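Long-range contact in endo-1,4-beta-xylanase (Uncultured bacterium, PDB 7AX7), which uses cobalt to cleave acetyl groups from acetylated xylan, as the carbohydrate esterase family 4 domain of a multidomain xylanase: residues M110-T122 with V191-A203. Sequence-based numbering, arbitrary orientation.
Sequences MYQNIDYPFIQGT and VNPNVEYKIWSNA
With CG anti to its carbonyl carbon (chi1 -83°), Y111 sends its ring from helix 108-113 along the backbone of 197-199, while I199 turns CG1 anti to its own N (chi1 -174°) and lays it beside F118 CB, 3.7 Å away. Y111 CE1 stands 3.7 Å above the centre of the F118 ring; the same CE1 edge meets K198 O, and Y111 OH ends 3.4 Å from I199 CB. With an alanine in place of Y111, the ring over F118 and the hydroxyl packed on I199 CB and CG2 would be gone, which would probably leave a gap there. Y197 answers with its own ring edge, CD1 lying 3.8 Å from Y111 CB. The short, weakly bonded strand 199-200 pairs in parallel with the start of 118-123, I119 facing W200, at the edge of the parallel sheet of the NodB-type polysaccharide deacetylase fold. W200 N donates to F118 O (2.8 Å) and Q120 N to W200 O (2.7 Å), both nearly straight. S201 OG continues the join by accepting from G121 N. On the side of the sheet away from F118 and I199, I119 CD1 packs on W200 CB. P117 CB packs against P193 O (3.3 Å), and W200 NE1 donates to that oxygen in the carbonyl plane, on a lone pair. One water accepts from F118 N and donates to V195 O and K198 O; another links Y111 O to Y197 N. Strand 118-123 pairs with 148-153 as well, and F99 meets the F118 ring edge-to-face.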
ATOM      1  N   MET A 110     -16.137  10.600   4.219  1.00  8.82           N
ATOM      2  CA  MET A 110     -15.426   9.420   3.729  1.00  7.87           C
ATOM      3  C   MET A 110     -15.691   8.204   4.612  1.00 11.64           C
ATOM      4  O   MET A 110     -16.037   7.124   4.115  1.00  9.39           O
ATOM      5  CB  MET A 110     -13.924   9.707   3.638  1.00  8.37           C
ATOM      6  CG  MET A 110     -13.571  10.636   2.499  1.00  7.01           C
ATOM      7  SD  MET A 110     -11.902  11.267   2.579  1.00 11.74           S
ATOM      8  CE  MET A 110     -10.997   9.766   2.169  1.00  8.27           C
ATOM      9  N   TYR A 111     -15.518   8.356   5.930  1.00  8.34           N
ATOM     10  CA  TYR A 111     -15.740   7.228   6.830  1.00  7.66           C
ATOM     11  C   TYR A 111     -17.162   6.676   6.724  1.00 10.72           C
ATOM     12  O   TYR A 111     -17.367   5.464   6.863  1.00  9.54           O
ATOM     13  CB  TYR A 111     -15.456   7.637   8.273  1.00  8.38           C
ATOM     14  CG  TYR A 111     -13.997   7.599   8.692  1.00  9.19           C
ATOM     15  CD1 TYR A 111     -13.279   6.405   8.705  1.00 13.07           C
ATOM     16  CD2 TYR A 111     -13.359   8.751   9.130  1.00 12.80           C
ATOM     17  CE1 TYR A 111     -11.954   6.369   9.116  1.00 12.24           C
ATOM     18  CE2 TYR A 111     -12.039   8.728   9.547  1.00 14.30           C
ATOM     19  CZ  TYR A 111     -11.341   7.540   9.535  1.00 11.49           C
ATOM     20  OH  TYR A 111     -10.034   7.536   9.956  1.00 11.69           O
ATOM     21  N   GLN A 112     -18.151   7.546   6.493  1.00  8.32           N
ATOM     22  CA  GLN A 112     -19.540   7.111   6.380  1.00  9.50           C
ATOM     23  C   GLN A 112     -19.820   6.378   5.072  1.00 13.30           C
ATOM     24  O   GLN A 112     -20.826   5.662   4.978  1.00 11.61           O
ATOM     25  CB  GLN A 112     -20.485   8.321   6.489  1.00 10.71           C
ATOM     26  CG  GLN A 112     -20.449   9.059   7.838  1.00  8.38           C
ATOM     27  CD  GLN A 112     -21.098  10.445   7.785  1.00 10.56           C
ATOM     28  OE1 GLN A 112     -21.645  10.848   6.762  1.00 11.42           O
ATOM     29  NE2 GLN A 112     -21.029  11.181   8.898  1.00  8.84           N
ATOM     30  N   ASN A 113     -18.976   6.553   4.054  1.00 11.23           N
ATOM     31  CA  ASN A 113     -19.314   6.102   2.711  1.00 11.12           C
ATOM     32  C   ASN A 113     -18.256   5.200   2.101  1.00 12.50           C
ATOM     33  O   ASN A 113     -18.278   4.986   0.885  1.00 14.60           O
ATOM     34  CB  ASN A 113     -19.571   7.305   1.801  1.00 10.90           C
ATOM     35  CG  ASN A 113     -20.911   7.958   2.092  1.00 12.11           C
ATOM     36  OD1 ASN A 113     -21.948   7.399   1.761  1.00 13.41           O
ATOM     37  ND2 ASN A 113     -20.896   9.118   2.749  1.00  8.76           N
ATOM     38  N   ILE A 114     -17.343   4.665   2.908  1.00 11.77           N
ATOM     39  CA  ILE A 114     -16.316   3.733   2.458  1.00 10.57           C
ATOM     40  C   ILE A 114     -16.399   2.500   3.349  1.00 16.08           C
ATOM     41  O   ILE A 114     -16.302   2.609   4.579  1.00 12.46           O
ATOM     42  CB  ILE A 114     -14.910   4.362   2.487  1.00 10.90           C
ATOM     43  CG1 ILE A 114     -14.860   5.534   1.494  1.00 10.69           C
ATOM     44  CG2 ILE A 114     -13.831   3.325   2.167  1.00 10.18           C
ATOM     45  CD1 ILE A 114     -13.552   6.284   1.481  1.00  9.49           C
ATOM     46  N   ASP A 115     -16.588   1.338   2.724  1.00 15.12           N
ATOM     47  CA  ASP A 115     -16.870   0.072   3.389  1.00 19.78           C
ATOM     48  C   ASP A 115     -15.632  -0.786   3.609  1.00 20.00           C
ATOM     49  O   ASP A 115     -15.756  -1.937   4.049  1.00 29.73           O
ATOM     50  CB  ASP A 115     -17.904  -0.711   2.574  1.00 20.09           C
ATOM     51  CG  ASP A 115     -19.240   0.003   2.505  1.00 25.82           C
ATOM     52  OD1 ASP A 115     -19.655   0.548   3.547  1.00 26.11           O
ATOM     53  OD2 ASP A 115     -19.856   0.036   1.417  1.00 36.90           O
ATOM     54  N   TYR A 116     -14.455  -0.277   3.305  1.00 13.64           N
ATOM     55  CA  TYR A 116     -13.237  -1.013   3.569  1.00 10.42           C
ATOM     56  C   TYR A 116     -12.526  -0.440   4.785  1.00 11.75           C
ATOM     57  O   TYR A 116     -12.671   0.749   5.095  1.00  9.88           O
ATOM     58  CB  TYR A 116     -12.289  -0.960   2.363  1.00 11.71           C
ATOM     59  CG  TYR A 116     -12.865  -1.506   1.080  1.00 12.79           C
ATOM     60  CD1 TYR A 116     -12.987  -2.876   0.879  1.00 14.74           C
ATOM     61  CD2 TYR A 116     -13.261  -0.651   0.058  1.00 13.25           C
ATOM     62  CE1 TYR A 116     -13.496  -3.384  -0.295  1.00 11.04           C
ATOM     63  CE2 TYR A 116     -13.773  -1.148  -1.129  1.00 16.27           C
ATOM     64  CZ  TYR A 116     -13.885  -2.510  -1.300  1.00 11.43           C
ATOM     65  OH  TYR A 116     -14.404  -3.000  -2.474  1.00 10.75           O
ATOM     66  N   PRO A 117     -11.740  -1.251   5.495  1.00  9.82           N
ATOM     67  CA  PRO A 117     -10.869  -0.693   6.538  1.00 10.12           C
ATOM     68  C   PRO A 117      -9.909   0.337   5.951  1.00 11.85           C
ATOM     69  O   PRO A 117      -9.333   0.142   4.874  1.00 10.32           O
ATOM     70  CB  PRO A 117     -10.118  -1.918   7.076  1.00 10.81           C
ATOM     71  CG  PRO A 117     -10.964  -3.104   6.671  1.00 14.23           C
ATOM     72  CD  PRO A 117     -11.603  -2.715   5.372  1.00  9.24           C
ATOM     73  N   PHE A 118      -9.740   1.435   6.684  1.00  8.56           N
ATOM     74  CA  PHE A 118      -8.804   2.493   6.322  1.00 11.15           C
ATOM     75  C   PHE A 118      -7.398   2.149   6.815  1.00  8.82           C
ATOM     76  O   PHE A 118      -7.216   1.781   7.980  1.00  8.30           O
ATOM     77  CB  PHE A 118      -9.238   3.829   6.938  1.00  8.31           C
ATOM     78  CG  PHE A 118     -10.426   4.485   6.255  1.00 10.00           C
ATOM     79  CD1 PHE A 118     -11.637   3.816   6.124  1.00  9.92           C
ATOM     80  CD2 PHE A 118     -10.326   5.786   5.770  1.00  9.91           C
ATOM     81  CE1 PHE A 118     -12.726   4.423   5.510  1.00 10.74           C
ATOM     82  CE2 PHE A 118     -11.407   6.400   5.154  1.00  9.77           C
ATOM     83  CZ  PHE A 118     -12.611   5.714   5.031  1.00  8.17           C
ATOM     84  N   ILE A 119      -6.403   2.334   5.952  1.00  6.79           N
ATOM     85  CA  ILE A 119      -5.008   2.082   6.293  1.00  9.03           C
ATOM     86  C   ILE A 119      -4.224   3.381   6.170  1.00  7.52           C
ATOM     87  O   ILE A 119      -4.339   4.090   5.167  1.00  8.14           O
ATOM     88  CB  ILE A 119      -4.391   0.994   5.397  1.00  6.44           C
ATOM     89  CG1 ILE A 119      -5.150  -0.328   5.570  1.00  8.68           C
ATOM     90  CG2 ILE A 119      -2.906   0.838   5.715  1.00  5.43           C
ATOM     91  CD1 ILE A 119      -5.202  -0.832   7.007  1.00  7.38           C
ATOM     92  N   GLN A 120      -3.447   3.703   7.199  1.00  8.22           N
ATOM     93  CA  GLN A 120      -2.470   4.774   7.065  1.00 10.28           C
ATOM     94  C   GLN A 120      -1.057   4.187   7.050  1.00  8.07           C
ATOM     95  O   GLN A 120      -0.495   3.957   5.980  1.00  8.77           O
ATOM     96  CB  GLN A 120      -2.627   5.795   8.193  1.00 10.29           C
ATOM     97  CG  GLN A 120      -1.620   6.930   8.115  1.00 13.76           C
ATOM     98  CD  GLN A 120      -1.815   7.949   9.211  1.00 23.07           C
ATOM     99  OE1 GLN A 120      -2.944   8.289   9.570  1.00 30.59           O
ATOM    100  NE2 GLN A 120      -0.714   8.430   9.766  1.00 27.80           N
ATOM    101  N   GLY A 121      -0.482   3.915   8.227  1.00  8.15           N
ATOM    102  CA  GLY A 121       0.885   3.426   8.302  1.00  8.53           C
ATOM    103  C   GLY A 121       1.861   4.571   8.485  1.00 12.51           C
ATOM    104  O   GLY A 121       1.498   5.749   8.470  1.00 13.80           O
ATOM    105  N   THR A 122       3.133   4.232   8.666  1.00  8.60           N
ATOM    106  CA  THR A 122       4.150   5.253   8.909  1.00 11.31           C
ATOM    107  C   THR A 122       4.717   5.738   7.581  1.00 14.58           C
ATOM    108  O   THR A 122       5.188   4.930   6.772  1.00 12.17           O
ATOM    109  CB  THR A 122       5.263   4.717   9.805  1.00 11.17           C
ATOM    110  OG1 THR A 122       4.689   4.236  11.029  1.00 14.80           O
ATOM    111  CG2 THR A 122       6.276   5.823  10.118  1.00 13.08           C
ATOM    112  N   VAL A 191      -6.521 -10.258  14.337  1.00 15.00           N
ATOM    113  CA  VAL A 191      -7.190  -8.979  14.556  1.00 12.83           C
ATOM    114  C   VAL A 191      -8.178  -8.747  13.420  1.00 11.43           C
ATOM    115  O   VAL A 191      -7.841  -8.955  12.250  1.00 13.24           O
ATOM    116  CB  VAL A 191      -6.177  -7.822  14.647  1.00 13.44           C
ATOM    117  CG1 VAL A 191      -6.902  -6.466  14.617  1.00 11.33           C
ATOM    118  CG2 VAL A 191      -5.312  -7.967  15.901  1.00  8.47           C
ATOM    119  N   ASN A 192      -9.396  -8.327  13.768  1.00 12.56           N
ATOM    120  CA  ASN A 192     -10.436  -7.947  12.815  1.00 14.19           C
ATOM    121  C   ASN A 192     -10.179  -6.527  12.326  1.00 13.38           C
ATOM    122  O   ASN A 192     -10.328  -5.572  13.098  1.00  9.78           O
ATOM    123  CB  ASN A 192     -11.827  -8.039  13.455  1.00 13.15           C
ATOM    124  CG  ASN A 192     -12.928  -7.462  12.561  1.00 19.24           C
ATOM    125  OD1 ASN A 192     -12.812  -7.461  11.335  1.00 16.73           O
ATOM    126  ND2 ASN A 192     -14.001  -6.967  13.181  1.00 12.92           N
ATOM    127  N   PRO A 193      -9.764  -6.348  11.067  1.00 12.19           N
ATOM    128  CA  PRO A 193      -9.538  -4.984  10.560  1.00 13.32           C
ATOM    129  C   PRO A 193     -10.816  -4.246  10.272  1.00 12.73           C
ATOM    130  O   PRO A 193     -10.789  -3.014  10.150  1.00 10.76           O
ATOM    131  CB  PRO A 193      -8.743  -5.215   9.266  1.00 12.72           C
ATOM    132  CG  PRO A 193      -9.257  -6.546   8.779  1.00 12.81           C
ATOM    133  CD  PRO A 193      -9.442  -7.371  10.054  1.00 11.32           C
ATOM    134  N   ASN A 194     -11.940  -4.954  10.166  1.00  8.35           N
ATOM    135  CA  ASN A 194     -13.165  -4.360   9.644  1.00 10.99           C
ATOM    136  C   ASN A 194     -13.895  -3.654  10.784  1.00 14.48           C
ATOM    137  O   ASN A 194     -14.948  -4.075  11.267  1.00 15.02           O
ATOM    138  CB  ASN A 194     -14.019  -5.421   8.969  1.00 12.26           C
ATOM    139  CG  ASN A 194     -13.267  -6.135   7.862  1.00 15.13           C
ATOM    140  OD1 ASN A 194     -12.525  -7.098   8.107  1.00 19.25           O
ATOM    141  ND2 ASN A 194     -13.438  -5.663   6.645  1.00 11.53           N
ATOM    142  N   VAL A 195     -13.278  -2.564  11.225  1.00 13.88           N
ATOM    143  CA  VAL A 195     -13.828  -1.670  12.233  1.00 13.55           C
ATOM    144  C   VAL A 195     -14.117  -0.354  11.528  1.00 21.40           C
ATOM    145  O   VAL A 195     -13.214   0.245  10.928  1.00 14.87           O
ATOM    146  CB  VAL A 195     -12.855  -1.470  13.405  1.00 18.04           C
ATOM    147  CG1 VAL A 195     -13.424  -0.472  14.426  1.00 13.41           C
ATOM    148  CG2 VAL A 195     -12.522  -2.806  14.064  1.00 12.37           C
ATOM    149  N   GLU A 196     -15.372   0.081  11.568  1.00 15.81           N
ATOM    150  CA  GLU A 196     -15.727   1.337  10.931  1.00 16.57           C
ATOM    151  C   GLU A 196     -15.150   2.515  11.706  1.00 11.57           C
ATOM    152  O   GLU A 196     -14.902   2.439  12.911  1.00 14.14           O
ATOM    153  CB  GLU A 196     -17.244   1.487  10.837  1.00 20.52           C
ATOM    154  CG  GLU A 196     -17.887   0.693   9.731  1.00 25.06           C
ATOM    155  CD  GLU A 196     -19.395   0.857   9.725  1.00 32.74           C
ATOM    156  OE1 GLU A 196     -20.070   0.201  10.552  1.00 22.38           O
ATOM    157  OE2 GLU A 196     -19.898   1.661   8.906  1.00 35.72           O
ATOM    158  N   TYR A 197     -14.960   3.627  11.000  1.00 10.14           N
ATOM    159  CA  TYR A 197     -14.558   4.885  11.631  1.00 10.44           C
ATOM    160  C   TYR A 197     -13.180   4.772  12.285  1.00 12.06           C
ATOM    161  O   TYR A 197     -12.883   5.469  13.258  1.00 11.91           O
ATOM    162  CB  TYR A 197     -15.602   5.342  12.655  1.00 12.17           C
ATOM    163  CG  TYR A 197     -17.036   5.246  12.174  1.00 13.25           C
ATOM    164  CD1 TYR A 197     -17.433   5.834  10.980  1.00 16.87           C
ATOM    165  CD2 TYR A 197     -17.993   4.548  12.910  1.00 12.34           C
ATOM    166  CE1 TYR A 197     -18.753   5.745  10.535  1.00 14.95           C
ATOM    167  CE2 TYR A 197     -19.298   4.459  12.483  1.00 14.58           C
ATOM    168  CZ  TYR A 197     -19.674   5.055  11.293  1.00 18.17           C
ATOM    169  OH  TYR A 197     -20.976   4.956  10.863  1.00 22.50           O
ATOM    170  N   LYS A 198     -12.328   3.899  11.744  1.00 12.77           N
ATOM    171  CA  LYS A 198     -10.983   3.677  12.252  1.00 12.38           C
ATOM    172  C   LYS A 198      -9.993   3.705  11.099  1.00 12.15           C
ATOM    173  O   LYS A 198     -10.307   3.285   9.983  1.00 11.64           O
ATOM    174  CB  LYS A 198     -10.887   2.335  12.973  1.00 12.53           C
ATOM    175  CG  LYS A 198      -9.557   2.060  13.649  1.00 10.19           C
ATOM    176  CD  LYS A 198      -9.659   0.816  14.515  1.00 14.03           C
ATOM    177  CE  LYS A 198      -8.344   0.528  15.240  1.00 18.24           C
ATOM    178  NZ  LYS A 198      -8.066   1.523  16.319  1.00 16.57           N
ATOM    179  N   ILE A 199      -8.790   4.202  11.365  1.00 11.16           N
ATOM    180  CA  ILE A 199      -7.706   4.125  10.392  1.00 10.38           C
ATOM    181  C   ILE A 199      -6.495   3.488  11.067  1.00 11.67           C
ATOM    182  O   ILE A 199      -6.059   3.942  12.131  1.00 14.87           O
ATOM    183  CB  ILE A 199      -7.367   5.506   9.790  1.00 10.47           C
ATOM    184  CG1 ILE A 199      -6.324   5.363   8.670  1.00 11.22           C
ATOM    185  CG2 ILE A 199      -6.874   6.459  10.841  1.00 11.78           C
ATOM    186  CD1 ILE A 199      -6.377   6.509   7.640  1.00  8.05           C
ATOM    187  N   TRP A 200      -5.954   2.442  10.441  1.00  9.52           N
ATOM    188  CA  TRP A 200      -4.956   1.562  11.039  1.00  7.10           C
ATOM    189  C   TRP A 200      -3.552   1.908  10.557  1.00  9.77           C
ATOM    190  O   TRP A 200      -3.333   2.121   9.362  1.00  9.06           O
ATOM    191  CB  TRP A 200      -5.218   0.101  10.666  1.00  9.91           C
ATOM    192  CG  TRP A 200      -6.515  -0.513  11.078  1.00  6.88           C
ATOM    193  CD1 TRP A 200      -7.692  -0.503  10.380  1.00 12.37           C
ATOM    194  CD2 TRP A 200      -6.748  -1.298  12.250  1.00  9.57           C
ATOM    195  NE1 TRP A 200      -8.656  -1.219  11.063  1.00 11.56           N
ATOM    196  CE2 TRP A 200      -8.102  -1.715  12.217  1.00 11.01           C
ATOM    197  CE3 TRP A 200      -5.951  -1.677  13.338  1.00  9.16           C
ATOM    198  CZ2 TRP A 200      -8.674  -2.493  13.232  1.00 11.10           C
ATOM    199  CZ3 TRP A 200      -6.524  -2.459  14.345  1.00 11.45           C
ATOM    200  CH2 TRP A 200      -7.868  -2.855  14.283  1.00 10.57           C
ATOM    201  N   SER A 201      -2.596   1.927  11.486  1.00  5.93           N
ATOM    202  CA  SER A 201      -1.179   1.928  11.151  1.00 10.93           C
ATOM    203  C   SER A 201      -0.435   0.715  11.691  1.00 10.43           C
ATOM    204  O   SER A 201       0.695   0.459  11.259  1.00 10.30           O
ATOM    205  CB  SER A 201      -0.499   3.205  11.674  1.00  6.55           C
ATOM    206  OG  SER A 201      -1.059   4.343  11.048  1.00 10.13           O
ATOM    207  N   ASN A 202      -1.034  -0.027  12.616  1.00  9.80           N
ATOM    208  CA  ASN A 202      -0.431  -1.199  13.231  1.00 10.61           C
ATOM    209  C   ASN A 202      -1.566  -2.145  13.582  1.00 12.18           C
ATOM    210  O   ASN A 202      -2.632  -1.703  14.016  1.00 13.51           O
ATOM    211  CB  ASN A 202       0.383  -0.825  14.481  1.00 12.79           C
ATOM    212  CG  ASN A 202       1.216  -1.981  15.016  1.00 14.68           C
ATOM    213  OD1 ASN A 202       0.677  -2.972  15.511  1.00 12.34           O
ATOM    214  ND2 ASN A 202       2.540  -1.847  14.942  1.00 13.46           N
ATOM    215  N   ALA A 203      -1.348  -3.443  13.376  1.00 12.33           N
ATOM    216  CA  ALA A 203      -2.396  -4.398  13.710  1.00 13.16           C
ATOM    217  C   ALA A 203      -2.906  -4.251  15.146  1.00 16.05           C
ATOM    218  O   ALA A 203      -4.009  -4.721  15.446  1.00 13.03           O
ATOM    219  CB  ALA A 203      -1.895  -5.818  13.463  1.00 15.15           C
TER
HETATM  220  O   HOH W   1     -15.562   3.754   8.218  1.00 11.35           O
HETATM  221  O   HOH W   2     -18.601   0.120   6.353  1.00 31.92           O
HETATM  222  O   HOH W   3     -11.393   1.098   9.137  1.00 16.71           O